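PDB 2WW2: alpha-1,2-mannosidase from Bacteroides thetaiotaomicron, which hydrolyses alpha-mannosides with inversion of configuration, as a calcium-dependent family 92 glycoside hydrolase of a human gut symbiont. Local coordinates for residues Met61-Thr67 with Gly78-Pro84; Asp142-Asp148 with Thr215-Phe221; Met185-His190 with Glu227-Thr233. One frame throughout, in Å; residues are numbered along the deposited sequence. Where two conformers were deposited one is given.

Contact 1. Residues Met61-Thr67 with Gly78-Pro84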
loop_
_atom_site.group_PDB
_atom_site.type_symbol
_atom_site.label_atom_id
_atom_site.label_comp_id
_atom_site.label_asym_id
_atom_site.label_seq_id
_atom_site.Cartn_x
_atom_site.Cartn_y
_atom_site.Cartn_z
ATOM N N MET A 61 -16.307 34.800 -6.600
ATOM C CA MET A 61 -17.706 34.502 -6.341
ATOM C C MET A 61 -18.577 34.874 -7.531
ATOM O O MET A 61 -18.340 35.879 -8.185
ATOM C CB MET A 61 -18.189 35.244 -5.099
ATOM C CG MET A 61 -19.536 34.753 -4.638
ATOM S SD MET A 61 -19.370 33.315 -3.602
ATOM C CE MET A 61 -18.555 34.007 -2.138
ATOM N N ARG A 62 -19.585 34.046 -7.823
ATOM C CA ARG A 62 -20.490 34.312 -8.957
ATOM C C ARG A 62 -21.915 34.669 -8.540
ATOM O O ARG A 62 -22.655 35.296 -9.310
ATOM C CB ARG A 62 -20.617 33.086 -9.874
ATOM C CG ARG A 62 -19.303 32.530 -10.350
ATOM C CD ARG A 62 -19.543 31.456 -11.401
ATOM N NE ARG A 62 -18.330 30.669 -11.565
ATOM C CZ ARG A 62 -17.683 30.518 -12.709
ATOM N NH1 ARG A 62 -18.133 31.099 -13.819
ATOM N NH2 ARG A 62 -16.591 29.777 -12.737
ATOM N N GLY A 63 -22.334 34.226 -7.361
ATOM C CA GLY A 63 -23.698 34.530 -6.927
ATOM C C GLY A 63 -24.046 33.949 -5.571
ATOM O O GLY A 63 -23.227 33.246 -4.957
ATOM N N PHE A 64 -25.267 34.236 -5.124
ATOM C CA PHE A 64 -25.815 33.633 -3.925
ATOM C C PHE A 64 -27.054 32.877 -4.341
ATOM O O PHE A 64 -28.018 33.468 -4.790
ATOM C CB PHE A 64 -26.099 34.693 -2.857
ATOM C CG PHE A 64 -24.863 35.430 -2.457
ATOM C CD1 PHE A 64 -24.069 34.965 -1.415
ATOM C CD2 PHE A 64 -24.460 36.562 -3.167
ATOM C CE1 PHE A 64 -22.898 35.643 -1.062
ATOM C CE2 PHE A 64 -23.300 37.239 -2.833
ATOM C CZ PHE A 64 -22.513 36.786 -1.770
ATOM N N ARG A 65 -26.992 31.559 -4.199
ATOM C CA ARG A 65 -27.997 30.670 -4.766
ATOM C C ARG A 65 -29.050 30.296 -3.754
ATOM O O ARG A 65 -28.725 29.983 -2.595
ATOM C CB ARG A 65 -27.319 29.364 -5.204
ATOM C CG ARG A 65 -26.462 29.468 -6.466
ATOM C CD ARG A 65 -27.234 28.986 -7.699
ATOM N NE ARG A 65 -27.420 27.536 -7.688
ATOM C CZ ARG A 65 -26.459 26.642 -7.915
ATOM N NH1 ARG A 65 -25.208 27.028 -8.167
ATOM N NH2 ARG A 65 -26.760 25.347 -7.883
ATOM N N GLN A 66 -30.311 30.282 -4.197
ATOM C CA GLN A 66 -31.326 29.503 -3.530
ATOM C C GLN A 66 -31.103 28.097 -4.059
ATOM O O GLN A 66 -31.199 27.861 -5.281
ATOM C CB GLN A 66 -32.733 29.961 -3.912
ATOM C CG GLN A 66 -33.803 28.985 -3.364
ATOM C CD GLN A 66 -35.188 29.253 -3.918
ATOM O OE1 GLN A 66 -35.568 28.743 -4.987
ATOM N NE2 GLN A 66 -35.960 30.026 -3.192
ATOM N N THR A 67 -30.784 27.165 -3.165
ATOM C CA THR A 67 -30.400 25.817 -3.594
ATOM C C THR A 67 -31.174 24.742 -2.836
ATOM O O THR A 67 -31.659 24.976 -1.737
ATOM C CB THR A 67 -28.854 25.579 -3.425
ATOM O OG1 THR A 67 -28.502 24.287 -3.939
ATOM C CG2 THR A 67 -28.454 25.640 -1.944
ATOM N N GLY A 78 -34.765 23.793 -9.003
ATOM C CA GLY A 78 -35.531 24.934 -8.485
ATOM C C GLY A 78 -34.598 25.991 -7.942
ATOM O O GLY A 78 -34.830 26.504 -6.859
ATOM N N THR A 79 -33.546 26.311 -8.691
ATOM C CA THR A 79 -32.475 27.191 -8.189
ATOM C C THR A 79 -32.366 28.481 -9.006
ATOM O O THR A 79 -32.539 28.472 -10.233
ATOM C CB THR A 79 -31.093 26.430 -8.124
ATOM O OG1 THR A 79 -30.088 27.264 -7.541
ATOM C CG2 THR A 79 -30.617 25.960 -9.504
ATOM N N PHE A 80 -32.112 29.596 -8.310
ATOM C CA PHE A 80 -31.816 30.867 -8.953
ATOM C C PHE A 80 -30.774 31.564 -8.088
ATOM O O PHE A 80 -30.461 31.073 -6.989
ATOM C CB PHE A 80 -33.092 31.717 -9.154
ATOM C CG PHE A 80 -33.671 32.295 -7.895
ATOM C CD1 PHE A 80 -33.329 33.578 -7.485
ATOM C CD2 PHE A 80 -34.607 31.587 -7.143
ATOM C CE1 PHE A 80 -33.872 34.131 -6.324
ATOM C CE2 PHE A 80 -35.152 32.153 -5.973
ATOM C CZ PHE A 80 -34.775 33.416 -5.566
ATOM N N SER A 81 -30.174 32.652 -8.569
ATOM C CA SER A 81 -29.178 33.329 -7.725
ATOM C C SER A 81 -29.364 34.828 -7.762
ATOM O O SER A 81 -29.985 35.374 -8.674
ATOM C CB SER A 81 -27.731 32.987 -8.125
ATOM O OG SER A 81 -27.398 33.556 -9.385
ATOM N N ILE A 82 -28.782 35.485 -6.771
ATOM C CA ILE A 82 -28.805 36.928 -6.677
ATOM C C ILE A 82 -27.340 37.333 -6.462
ATOM O O ILE A 82 -26.641 36.692 -5.690
ATOM C CB ILE A 82 -29.634 37.358 -5.447
ATOM C CG1 ILE A 82 -31.131 37.125 -5.689
ATOM C CG2 ILE A 82 -29.373 38.808 -5.093
ATOM C CD1 ILE A 82 -31.961 37.192 -4.403
ATOM N N MET A 83 -26.871 38.360 -7.170
ATOM C CA MET A 83 -25.475 38.767 -7.071
ATOM C C MET A 83 -25.356 40.286 -7.101
ATOM O O MET A 83 -25.574 40.919 -8.127
ATOM C CB MET A 83 -24.640 38.152 -8.212
ATOM C CG MET A 83 -23.159 38.467 -8.089
ATOM S SD MET A 83 -22.462 37.882 -6.513
ATOM C CE MET A 83 -20.739 38.241 -6.814
ATOM N N PRO A 84 -25.011 40.888 -5.961
ATOM C CA PRO A 84 -24.744 42.323 -6.011
ATOM C C PRO A 84 -23.378 42.573 -6.667
ATOM O O PRO A 84 -22.466 41.753 -6.531
ATOM C CB PRO A 84 -24.763 42.738 -4.539
ATOM C CG PRO A 84 -24.445 41.494 -3.780
ATOM C CD PRO A 84 -24.923 40.324 -4.608
#
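Met83 lays its thioether along the backbone of Gly63, where a side chain would run into Ser81 OG. The sulfur passes close over the glycine, with Met83 SD 3.6 Å from Gly63 CA, while Met83 CG leans on the carbonyl oxygen of Arg62. CG of Met83 stands anti to the backbone N (chi1 -176°) and the chain then bends, which swings the sulfur against the Phe64 ring: Met83 SD lies 3.8 Å from Phe64 CE2, an oblique Met-aromatic contact. Pro84 CD adds a second bump at that same corner, and Ile82 O sits at the ring's edge, in its plane. Toward the other end the bump is Thr79. Its OG1 accepts from Arg65 NE at 2.7 Å, within the guanidinium plane, and donates to Gln66 O at 2.6 Å, so two bonds grip one buried hydroxyl. Arg65 doubles back at chi2 and chi3 to reach it, and its NH2 goes on to a salt bridge with Asp76. Gln66 brings its amide obliquely up to the Phe80 ring, Gln66 CD 3.6 Å from Phe80 CE2 with the planes 71° apart; Ser235 takes the NE2 end. Between these two ends, Phe64 and Ile82 form a hydrogen-bonded antiparallel pair. Toward strand 40-44, Arg62 and Gly63 both face Gln44 in a classic beta bulge; the contact itself pairs neighbouring antiparallel strands in the beta-sandwich N-terminal domain of family 92.

Contact 2. Residues Asp142-Asp148 with Thr215-Phe221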
loop_
_atom_site.group_PDB
_atom_site.type_symbol
_atom_site.label_atom_id
_atom_site.label_comp_id
_atom_site.label_asym_id
_atom_site.label_seq_id
_atom_site.Cartn_x
_atom_site.Cartn_y
_atom_site.Cartn_z
ATOM N N ASP A 142 -20.736 52.318 -9.632
ATOM C CA ASP A 142 -22.086 51.890 -10.046
ATOM C C ASP A 142 -22.550 50.759 -9.128
ATOM O O ASP A 142 -21.733 49.965 -8.668
ATOM C CB ASP A 142 -22.105 51.434 -11.517
ATOM C CG ASP A 142 -21.831 52.586 -12.500
ATOM O OD1 ASP A 142 -22.088 53.747 -12.144
ATOM O OD2 ASP A 142 -21.363 52.329 -13.626
ATOM N N GLN A 143 -23.852 50.689 -8.879
ATOM C CA GLN A 143 -24.442 49.744 -7.942
ATOM C C GLN A 143 -25.447 48.866 -8.684
ATOM O O GLN A 143 -26.451 49.368 -9.181
ATOM C CB GLN A 143 -25.196 50.511 -6.845
ATOM C CG GLN A 143 -24.365 51.549 -6.078
ATOM C CD GLN A 143 -25.212 52.325 -5.067
ATOM O OE1 GLN A 143 -26.428 52.171 -5.033
ATOM N NE2 GLN A 143 -24.566 53.182 -4.254
ATOM N N TYR A 144 -25.189 47.567 -8.748
ATOM C CA TYR A 144 -26.117 46.648 -9.400
ATOM C C TYR A 144 -26.479 45.456 -8.541
ATOM O O TYR A 144 -25.741 45.069 -7.654
ATOM C CB TYR A 144 -25.496 46.068 -10.658
ATOM C CG TYR A 144 -25.050 47.074 -11.689
ATOM C CD1 TYR A 144 -25.939 47.576 -12.638
ATOM C CD2 TYR A 144 -23.728 47.492 -11.733
ATOM C CE1 TYR A 144 -25.514 48.489 -13.598
ATOM C CE2 TYR A 144 -23.297 48.396 -12.681
ATOM C CZ TYR A 144 -24.189 48.889 -13.607
ATOM O OH TYR A 144 -23.735 49.774 -14.544
ATOM N N VAL A 145 -27.614 44.848 -8.856
ATOM C CA VAL A 145 -27.876 43.485 -8.444
ATOM C C VAL A 145 -28.271 42.734 -9.706
ATOM O O VAL A 145 -29.093 43.228 -10.488
ATOM C CB VAL A 145 -29.027 43.430 -7.411
ATOM C CG1 VAL A 145 -29.425 41.967 -7.117
ATOM C CG2 VAL A 145 -28.644 44.212 -6.133
ATOM N N VAL A 146 -27.688 41.552 -9.909
ATOM C CA VAL A 146 -28.074 40.684 -11.007
ATOM C C VAL A 146 -28.849 39.506 -10.443
ATOM O O VAL A 146 -28.425 38.885 -9.451
ATOM C CB VAL A 146 -26.860 40.141 -11.782
ATOM C CG1 VAL A 146 -27.291 39.040 -12.784
ATOM C CG2 VAL A 146 -26.129 41.286 -12.493
ATOM N N VAL A 147 -29.964 39.197 -11.101
ATOM C CA VAL A 147 -30.757 38.035 -10.778
ATOM C C VAL A 147 -30.570 37.031 -11.924
ATOM O O VAL A 147 -30.697 37.378 -13.097
ATOM C CB VAL A 147 -32.240 38.387 -10.614
ATOM C CG1 VAL A 147 -33.059 37.148 -10.390
ATOM C CG2 VAL A 147 -32.449 39.376 -9.428
ATOM N N ASP A 148 -30.233 35.798 -11.572
ATOM C CA ASP A 148 -29.885 34.777 -12.552
ATOM C C ASP A 148 -30.886 33.657 -12.326
ATOM O O ASP A 148 -30.910 33.042 -11.259
ATOM C CB ASP A 148 -28.428 34.337 -12.321
ATOM C CG ASP A 148 -27.975 33.226 -13.266
ATOM O OD1 ASP A 148 -28.801 32.357 -13.625
ATOM O OD2 ASP A 148 -26.780 33.228 -13.644
ATOM N N THR A 215 -31.957 32.991 -18.566
ATOM C CA THR A 215 -32.317 34.400 -18.398
ATOM C C THR A 215 -31.684 34.999 -17.149
ATOM O O THR A 215 -31.526 34.309 -16.136
ATOM C CB THR A 215 -33.850 34.616 -18.286
ATOM O OG1 THR A 215 -34.383 33.927 -17.141
ATOM C CG2 THR A 215 -34.573 34.125 -19.546
ATOM N N CYS A 216 -31.338 36.283 -17.244
ATOM C CA CYS A 216 -30.900 37.088 -16.116
ATOM C C CYS A 216 -31.546 38.470 -16.217
ATOM O O CYS A 216 -32.093 38.861 -17.267
ATOM C CB CYS A 216 -29.366 37.238 -16.112
ATOM S SG CYS A 216 -28.424 35.653 -16.042
ATOM N N ALA A 217 -31.488 39.220 -15.126
ATOM C CA ALA A 217 -31.999 40.590 -15.138
ATOM C C ALA A 217 -31.071 41.385 -14.271
ATOM O O ALA A 217 -30.459 40.832 -13.340
ATOM C CB ALA A 217 -33.405 40.651 -14.577
ATOM N N TYR A 218 -30.943 42.666 -14.572
ATOM C CA TYR A 218 -30.175 43.537 -13.690
ATOM C C TYR A 218 -31.015 44.708 -13.236
ATOM O O TYR A 218 -31.932 45.139 -13.928
ATOM C CB TYR A 218 -28.877 44.026 -14.358
ATOM C CG TYR A 218 -29.049 45.221 -15.271
ATOM C CD1 TYR A 218 -29.061 46.523 -14.750
ATOM C CD2 TYR A 218 -29.200 45.057 -16.644
ATOM C CE1 TYR A 218 -29.208 47.618 -15.576
ATOM C CE2 TYR A 218 -29.360 46.159 -17.476
ATOM C CZ TYR A 218 -29.353 47.430 -16.927
ATOM O OH TYR A 218 -29.506 48.525 -17.739
ATOM N N LEU A 219 -30.676 45.205 -12.054
ATOM C CA LEU A 219 -31.262 46.383 -11.476
ATOM C C LEU A 219 -30.100 47.250 -11.044
ATOM O O LEU A 219 -29.118 46.733 -10.513
ATOM C CB LEU A 219 -32.078 45.999 -10.241
ATOM C CG LEU A 219 -33.249 45.077 -10.580
ATOM C CD1 LEU A 219 -32.858 43.623 -10.316
ATOM C CD2 LEU A 219 -34.446 45.474 -9.763
ATOM N N LYS A 220 -30.196 48.554 -11.310
ATOM C CA LYS A 220 -29.168 49.502 -10.912
ATOM C C LYS A 220 -29.735 50.446 -9.850
ATOM O O LYS A 220 -30.880 50.899 -9.972
ATOM C CB LYS A 220 -28.705 50.298 -12.138
ATOM C CG LYS A 220 -27.517 51.218 -11.900
ATOM C CD LYS A 220 -27.158 51.909 -13.226
ATOM C CE LYS A 220 -25.739 52.443 -13.235
ATOM N NZ LYS A 220 -25.579 53.582 -12.291
ATOM N N PHE A 221 -28.945 50.751 -8.818
ATOM C CA PHE A 221 -29.429 51.561 -7.699
ATOM C C PHE A 221 -28.638 52.845 -7.497
ATOM O O PHE A 221 -27.628 53.080 -8.155
ATOM C CB PHE A 221 -29.448 50.740 -6.396
ATOM C CG PHE A 221 -30.298 49.508 -6.491
ATOM C CD1 PHE A 221 -31.660 49.570 -6.233
ATOM C CD2 PHE A 221 -29.747 48.303 -6.905
ATOM C CE1 PHE A 221 -32.451 48.432 -6.350
ATOM C CE2 PHE A 221 -30.521 47.170 -7.030
ATOM C CZ PHE A 221 -31.871 47.220 -6.751
HETATM O O HOH W 1 -25.357 53.127 -9.405
#
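From Tyr144 beside Lys220 to Asp148 beside Cys216 the strands run antiparallel, their directions 163° apart, with Val145-Leu219 and Val147-Ala217 as hydrogen-bonded pairs and Tyr144-Lys220, Val146-Tyr218 and Asp148-Cys216 as the non-hydrogen-bonded ones. Lys220 reaches obliquely along the Tyr144 ring: its CG and CD pass by CE1, and Lys220 CE ends 3.6 Å from Tyr144 OH. A bend at the last torsion (chi4 -68°) then turns the amine to Asp142, where Lys220 NZ and Asp142 OD1 make a long, weak salt bridge of 3.5 Å. A water also bridges this end, accepting from Lys220 NZ at 2.9 Å and from Gln143 N while donating to Phe221 O at 2.6 Å. Tyr218 lies alongside Tyr144 and points the same way, Tyr144 CD1 3.9 Å from Tyr218 CD1 with the rings at 75°; its hydroxyl bonds to His205. This is a step in an antiparallel sheet of the beta-sandwich domain, strand 80-86 following on the far side of strand 143-148. On the face of Val145, Val147 and Leu219, which packs on Met186 and Phe188, the Phe221 ring tucks against a branch of the valine, Phe221 CE2 3.6 Å from Val145 CG2. Farther along, Cys216 SG touches the Asp148 carboxylate at CG, 3.7 Å away, and that buried acid is held by Tyr214, Asn48 and a salt bridge to Arg96.

Contact 3. Residues Met185-His190 with Glu227-Thr233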
loop_
_atom_site.group_PDB
_atom_site.type_symbol
_atom_site.label_atom_id
_atom_site.label_comp_id
_atom_site.label_asym_id
_atom_site.label_seq_id
_atom_site.Cartn_x
_atom_site.Cartn_y
_atom_site.Cartn_z
ATOM N N MET A 185 -39.988 35.494 -5.961
ATOM C CA MET A 185 -40.215 36.933 -5.989
ATOM C C MET A 185 -39.273 37.599 -5.022
ATOM O O MET A 185 -38.847 36.999 -4.019
ATOM C CB MET A 185 -41.670 37.323 -5.669
ATOM C CG MET A 185 -42.104 37.148 -4.227
ATOM S SD MET A 185 -43.625 38.067 -3.803
ATOM C CE MET A 185 -43.054 39.748 -3.637
ATOM N N MET A 186 -38.947 38.844 -5.328
ATOM C CA MET A 186 -38.069 39.601 -4.457
ATOM C C MET A 186 -38.402 41.083 -4.495
ATOM O O MET A 186 -38.999 41.587 -5.451
ATOM C CB MET A 186 -36.611 39.361 -4.830
ATOM C CG MET A 186 -36.222 39.893 -6.166
ATOM S SD MET A 186 -34.540 39.406 -6.600
ATOM C CE MET A 186 -34.854 37.734 -7.149
ATOM N N GLU A 187 -38.025 41.774 -3.437
ATOM C CA GLU A 187 -38.346 43.173 -3.324
ATOM C C GLU A 187 -37.080 43.887 -2.903
ATOM O O GLU A 187 -36.305 43.328 -2.134
ATOM C CB GLU A 187 -39.427 43.346 -2.263
ATOM C CG GLU A 187 -39.833 44.796 -2.034
ATOM C CD GLU A 187 -40.712 44.953 -0.814
ATOM O OE1 GLU A 187 -40.330 44.490 0.278
ATOM O OE2 GLU A 187 -41.792 45.536 -0.950
ATOM N N PHE A 188 -36.859 45.095 -3.432
ATOM C CA PHE A 188 -35.677 45.888 -3.105
ATOM C C PHE A 188 -36.121 47.119 -2.317
ATOM O O PHE A 188 -37.190 47.698 -2.582
ATOM C CB PHE A 188 -34.924 46.292 -4.386
ATOM C CG PHE A 188 -34.423 45.105 -5.189
ATOM C CD1 PHE A 188 -33.127 44.644 -5.032
ATOM C CD2 PHE A 188 -35.264 44.427 -6.053
ATOM C CE1 PHE A 188 -32.664 43.538 -5.748
ATOM C CE2 PHE A 188 -34.810 43.317 -6.775
ATOM C CZ PHE A 188 -33.510 42.878 -6.626
ATOM N N SER A 189 -35.300 47.531 -1.361
ATOM C CA SER A 189 -35.681 48.621 -0.481
ATOM C C SER A 189 -35.565 49.994 -1.142
ATOM O O SER A 189 -36.200 50.953 -0.704
ATOM C CB SER A 189 -34.816 48.583 0.786
ATOM O OG SER A 189 -33.440 48.699 0.449
ATOM N N HIS A 190 -34.753 50.097 -2.185
ATOM C CA HIS A 190 -34.440 51.398 -2.776
ATOM C C HIS A 190 -34.901 51.454 -4.228
ATOM O O HIS A 190 -35.064 50.413 -4.866
ATOM C CB HIS A 190 -32.934 51.658 -2.675
ATOM C CG HIS A 190 -32.491 52.099 -1.315
ATOM N ND1 HIS A 190 -32.362 51.229 -0.252
ATOM C CD2 HIS A 190 -32.138 53.322 -0.846
ATOM C CE1 HIS A 190 -31.965 51.900 0.817
ATOM N NE2 HIS A 190 -31.816 53.172 0.480
ATOM N N GLU A 227 -26.183 54.296 3.701
ATOM C CA GLU A 227 -27.367 53.439 3.677
ATOM C C GLU A 227 -27.046 52.072 3.067
ATOM O O GLU A 227 -26.038 51.914 2.400
ATOM C CB GLU A 227 -28.533 54.109 2.926
ATOM C CG GLU A 227 -29.047 55.390 3.599
ATOM C CD GLU A 227 -30.345 55.907 2.975
ATOM O OE1 GLU A 227 -30.971 55.202 2.148
ATOM O OE2 GLU A 227 -30.743 57.033 3.311
ATOM N N LYS A 228 -27.903 51.091 3.315
ATOM C CA LYS A 228 -27.701 49.746 2.784
ATOM C C LYS A 228 -28.943 49.343 2.012
ATOM O O LYS A 228 -30.050 49.760 2.357
ATOM C CB LYS A 228 -27.427 48.741 3.909
ATOM C CG LYS A 228 -26.140 49.052 4.710
ATOM C CD LYS A 228 -25.899 48.009 5.803
ATOM C CE LYS A 228 -26.965 48.109 6.900
ATOM N NZ LYS A 228 -26.657 47.208 8.062
ATOM N N LEU A 229 -28.752 48.539 0.970
ATOM C CA LEU A 229 -29.866 47.984 0.220
ATOM C C LEU A 229 -30.334 46.733 0.949
ATOM O O LEU A 229 -29.509 45.898 1.345
ATOM C CB LEU A 229 -29.395 47.579 -1.185
ATOM C CG LEU A 229 -30.439 46.958 -2.120
ATOM C CD1 LEU A 229 -31.440 48.028 -2.593
ATOM C CD2 LEU A 229 -29.750 46.296 -3.305
ATOM N N THR A 230 -31.645 46.594 1.126
ATOM C CA THR A 230 -32.206 45.335 1.592
ATOM C C THR A 230 -32.879 44.630 0.420
ATOM O O THR A 230 -33.538 45.270 -0.399
ATOM C CB THR A 230 -33.241 45.563 2.705
ATOM O OG1 THR A 230 -32.586 46.123 3.846
ATOM C CG2 THR A 230 -33.880 44.247 3.112
ATOM N N ILE A 231 -32.682 43.316 0.318
ATOM C CA ILE A 231 -33.367 42.516 -0.697
ATOM C C ILE A 231 -34.122 41.447 0.056
ATOM O O ILE A 231 -33.533 40.728 0.861
ATOM C CB ILE A 231 -32.386 41.789 -1.638
ATOM C CG1 ILE A 231 -31.322 42.754 -2.175
ATOM C CG2 ILE A 231 -33.156 41.133 -2.830
ATOM C CD1 ILE A 231 -30.267 42.080 -3.079
ATOM N N ARG A 232 -35.422 41.338 -0.201
ATOM C CA ARG A 232 -36.256 40.337 0.461
ATOM C C ARG A 232 -36.725 39.398 -0.607
ATOM O O ARG A 232 -37.144 39.856 -1.664
ATOM C CB ARG A 232 -37.489 40.981 1.112
ATOM C CG ARG A 232 -37.133 42.026 2.153
ATOM C CD ARG A 232 -38.386 42.763 2.710
ATOM N NE ARG A 232 -37.905 43.849 3.549
ATOM C CZ ARG A 232 -37.873 45.119 3.165
ATOM N NH1 ARG A 232 -38.361 45.470 1.982
ATOM N NH2 ARG A 232 -37.363 46.040 3.975
ATOM N N THR A 233 -36.675 38.095 -0.340
ATOM C CA THR A 233 -37.048 37.123 -1.367
ATOM C C THR A 233 -37.706 35.864 -0.771
ATOM O O THR A 233 -37.440 35.489 0.373
ATOM C CB THR A 233 -35.816 36.778 -2.254
ATOM O OG1 THR A 233 -36.209 35.979 -3.371
ATOM C CG2 THR A 233 -34.735 36.036 -1.465
#
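The His190 ring meets Glu227 at its edge: NE2 of His190 donates to OE1 of Glu227 over 2.8 Å, an almost straight bond that keeps to the ring plane and runs nearly along the C-O axis of the carboxylate, whose own plane is turned 52° from the ring. At the other nitrogen, His190 ND1 and Ser189 OG are hydrogen-bonded at 2.8 Å, and that same Ser189 OG accepts from Thr230 N, also at 2.8 Å. Were His190 replaced by an alanine, Glu227 would probably lose its hydrogen-bonding mate and Ser189 OG would be freer to turn from the Thr230 amide. The Phe188 ring has Leu229 CD2 at its edge, 4.1 Å from Phe188 CD1, while Ile231 CG2 makes an off-centre CH-pi contact, 4.3 Å from the ring centroid. On the opposite side of the strands lies the guanidinium of Arg232. Thr230 CG2 rests on one of its faces, and near its edge, with the partner a little out of its plane, Arg232 NH1 forms a salt bridge of 2.8 Å to Glu187 OE1. Glu187 is extended (chi1 179°) and runs alongside the arginine, but the bond comes in from above the carboxylate plane and the two flat groups stand 79° apart. Thr233 OG1 closes the far end, donating to Met185 O at 2.9 Å. Strands 130-136 and 164-169 flank this antiparallel pair, Phe247 of helix 240-250 packs on Glu187 and Arg232, and Val145 of strand 143-148 covers Phe188, Leu229 and Ile231.

Contacts 1 and 2, centres about 12 Å apart, are joined edge to edge: Met83 N to Val146 O and Ser81 N to Asp148 O are probable hydrogen bonds, each 2.8 Å. Contact 3 meets both mainly through side chains, consistent with two packed layers of a sandwich. Its centre is about 12 Å from that of contact 2 and about 15 Å from that of contact 1. Phe221 CZ comes 3.3 Å from Phe188 CD1, and Ile82 CG2 lies 3.9 Å from Ile231 CD1. In contact 1 the side chain of Met61 is about 11 Å from a bound sodium ion; at contact 3 Arg232 NH1 is hydrogen-bonded to a glycerol, probably from the crystallisation liquor.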